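Local coordinates for protein-S-isoprenylcysteine O-methyltransferase (Tribolium castaneum, PDB 5V7P) that methylates the carboxyl group of isoprenylated C-terminal cysteines on proteins at the endoplasmic reticulum membrane, using S-adenosyl-L-methionine as methyl donor, at residues L79-K82 and L83-P87. Sequence-based numbering, arbitrary orientation.
With MPG ([(Z)-octadec-9-enyl] (2R)-2,3-bis(oxidanyl)propanoate), chain S; MPG ([(Z)-octadec-9-enyl] (2R)-2,3-bis(oxidanyl)propanoate), chain Y; UND (undecane), chain E; D10 (decane), chain L.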
# COMPACT_ATOMS: atom_id res chain seq x y z
N LEU A 79 -8.27 -20.11 -7.50
CA LEU A 79 -9.37 -21.04 -7.24
C LEU A 79 -9.16 -22.35 -7.99
O LEU A 79 -9.51 -23.43 -7.48
CB LEU A 79 -10.70 -20.40 -7.64
CG LEU A 79 -11.12 -19.17 -6.82
CD1 LEU A 79 -12.30 -18.47 -7.48
CD2 LEU A 79 -11.47 -19.57 -5.39
N TYR A 80 -8.61 -22.28 -9.20
CA TYR A 80 -8.30 -23.48 -9.95
C TYR A 80 -7.32 -24.37 -9.19
O TYR A 80 -7.52 -25.58 -9.07
CB TYR A 80 -7.73 -23.08 -11.32
CG TYR A 80 -7.40 -24.22 -12.26
CD1 TYR A 80 -8.30 -25.25 -12.48
CD2 TYR A 80 -6.20 -24.24 -12.95
CE1 TYR A 80 -8.01 -26.29 -13.35
CE2 TYR A 80 -5.90 -25.27 -13.82
CZ TYR A 80 -6.80 -26.29 -14.02
OH TYR A 80 -6.51 -27.31 -14.89
N ILE A 81 -6.25 -23.77 -8.66
CA ILE A 81 -5.26 -24.53 -7.91
C ILE A 81 -5.87 -25.08 -6.63
O ILE A 81 -5.61 -26.23 -6.24
CB ILE A 81 -4.03 -23.65 -7.62
CG1 ILE A 81 -3.28 -23.35 -8.92
CG2 ILE A 81 -3.10 -24.31 -6.60
CD1 ILE A 81 -2.19 -22.31 -8.79
N LYS A 82 -6.69 -24.28 -5.96
CA LYS A 82 -7.27 -24.70 -4.69
C LYS A 82 -8.15 -25.94 -4.86
O LYS A 82 -8.26 -26.75 -3.94
CB LYS A 82 -8.09 -23.55 -4.10
CG LYS A 82 -8.39 -23.70 -2.62
CD LYS A 82 -9.04 -22.44 -2.09
CE LYS A 82 -9.15 -22.47 -0.57
NZ LYS A 82 -9.49 -21.12 -0.04
N LEU A 83 -8.76 -26.11 -6.03
CA LEU A 83 -9.73 -27.18 -6.25
C LEU A 83 -9.10 -28.46 -6.77
O LEU A 83 -9.52 -29.56 -6.38
CB LEU A 83 -10.81 -26.71 -7.23
CG LEU A 83 -11.75 -25.62 -6.72
CD1 LEU A 83 -12.55 -25.02 -7.86
CD2 LEU A 83 -12.68 -26.17 -5.65
N VAL A 84 -8.09 -28.36 -7.64
CA VAL A 84 -7.59 -29.52 -8.37
C VAL A 84 -6.18 -29.93 -7.96
O VAL A 84 -5.80 -31.09 -8.18
CB VAL A 84 -7.66 -29.29 -9.89
CG1 VAL A 84 -8.96 -28.61 -10.28
CG2 VAL A 84 -6.46 -28.47 -10.39
N ALA A 85 -5.39 -29.03 -7.39
CA ALA A 85 -4.01 -29.35 -7.09
C ALA A 85 -3.92 -30.35 -5.94
O ALA A 85 -4.89 -30.55 -5.21
CB ALA A 85 -3.23 -28.08 -6.74
N PRO A 86 -2.77 -30.99 -5.76
CA PRO A 86 -2.62 -31.92 -4.65
C PRO A 86 -2.87 -31.21 -3.33
O PRO A 86 -2.63 -29.99 -3.20
CB PRO A 86 -1.16 -32.39 -4.77
CG PRO A 86 -0.81 -32.17 -6.19
CD PRO A 86 -1.57 -30.96 -6.62
N PRO A 87 -3.32 -31.94 -2.30
CA PRO A 87 -3.50 -31.30 -0.99
C PRO A 87 -2.24 -30.66 -0.48
O PRO A 87 -2.31 -29.76 0.37
CB PRO A 87 -3.95 -32.46 -0.09
CG PRO A 87 -3.42 -33.69 -0.77
CD PRO A 87 -3.48 -33.40 -2.24
C2 MPG S . -12.47 -26.11 -1.85
C3 MPG S . -11.99 -24.76 -2.38
C4 MPG S . -13.18 -23.91 -2.83
C5 MPG S . -13.77 -23.18 -1.62
C6 MPG S . -12.91 -21.96 -1.29
C7 MPG S . -13.50 -21.18 -0.12
C8 MPG S . -13.55 -22.02 1.16
C9 MPG S . -12.15 -22.51 1.52
C10 MPG S . -11.94 -23.39 2.47
C11 MPG S . -13.06 -24.00 3.30
C12 MPG S . -13.40 -25.38 2.76
C13 MPG S . -14.79 -25.80 3.25
C14 MPG S . -14.84 -25.72 4.77
O1 MPG S . -10.43 -26.11 -0.60
C1 MPG S . -11.28 -26.93 -1.36
CXD MPG S . -8.06 -25.84 0.26
O2 MPG S . -6.93 -26.64 0.48
C21 MPG S . -8.46 -25.15 1.57
O3 MPG S . -8.05 -25.93 2.66
O4 MPG S . -9.08 -27.88 -0.34
CX3 MPG S . -9.21 -26.71 -0.24
C2 MPG Y . -2.88 -28.97 -12.20
C3 MPG Y . -3.02 -27.73 -13.10
C4 MPG Y . -1.95 -26.72 -12.71
C5 MPG Y . -2.51 -25.30 -12.78
C6 MPG Y . -1.39 -24.31 -12.47
C7 MPG Y . -1.24 -23.27 -13.58
C8 MPG Y . 0.22 -22.82 -13.70
C9 MPG Y . 0.41 -21.44 -13.07
C10 MPG Y . 1.61 -21.01 -12.74
C11 MPG Y . 2.86 -21.86 -12.98
C12 MPG Y . 4.11 -21.00 -12.85
C13 MPG Y . 5.26 -21.65 -13.62
O1 MPG Y . -3.72 -31.17 -11.82
C1 MPG Y . -3.88 -30.04 -12.64
CXD MPG Y . -4.83 -33.44 -11.47
O2 MPG Y . -5.91 -33.88 -10.69
C21 MPG Y . -3.52 -33.86 -10.80
O3 MPG Y . -3.29 -35.22 -11.05
O4 MPG Y . -5.93 -31.37 -11.48
CX3 MPG Y . -4.89 -31.91 -11.59
C1 UND E . -13.36 -20.90 -10.55
C2 UND E . -12.34 -21.71 -11.34
C3 UND E . -12.96 -23.03 -11.78
C4 UND E . -11.89 -23.91 -12.42
C5 UND E . -12.46 -25.31 -12.66
C6 UND E . -12.34 -26.14 -11.39
C7 UND E . -13.22 -27.39 -11.50
C8 UND E . -12.77 -28.42 -10.47
C9 UND E . -13.97 -28.90 -9.66
C10 UND E . -13.54 -30.06 -8.76
C11 UND E . -14.52 -30.21 -7.60
C2 D10 L . 2.65 -21.19 -8.56
C3 D10 L . 1.45 -22.12 -8.68
C4 D10 L . 1.91 -23.56 -8.50
C5 D10 L . 0.75 -24.51 -8.79
C6 D10 L . 1.25 -25.95 -8.72
C7 D10 L . 0.13 -26.92 -9.11
C8 D10 L . 0.73 -28.32 -9.28
C9 D10 L . -0.35 -29.29 -9.75
C10 D10 L . 0.31 -30.54 -10.34
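Y80 and V84 meet one turn apart in the last turn of transmembrane helix 59-84, where the chain leaves the helix for a short loop through P86 and P87, inferred to be lumenal. The N of V84 donates to Y80 O at 3.2 Å, and A85 N reaches I81 O at 3.0 Å; the chain leaves the helix only beyond this N-H, at the psi of A85 (164°). L83 N is held more loosely, by weak bonds to both L79 O and Y80 O.

Apolar side-chain contacts follow the same spacing. The CG2 methyl of V84 lies over one face of the Y80 ring in a CH-pi contact, 4.3 Å from the centroid and displaced toward the rim. With CG anti to the backbone N (chi1 -178°), the ring leans outward and toward the C-terminal end of the helix, which brings CE1 up to V84 CG1 as well. Beyond the ring, Y80 OH hydrogen-bonds N38 OD1, and the ring packs on C24 and N27 of helix 4-29. An alanine in place of Y80 is likely to leave the V84 methyls without their aromatic cover and N38 without this hydroxyl partner. Close by, I81 CG2 packs against A85 CB.

Four bound lipid-like molecules lie against this helix end, which also packs on helices 4-29 and 90-113. Undecane runs past L79, Y80, L83 and V84, while one octadecenyl ester, MPG, passes the Y80 ring, its C5 lying 3.5 Å from CE2. Decane lies along I81 and P86. A second MPG is met by L83 CD2 and by K82, whose extended chain runs beside it and brings NZ to 3.4 Å from the alkenyl carbon C9.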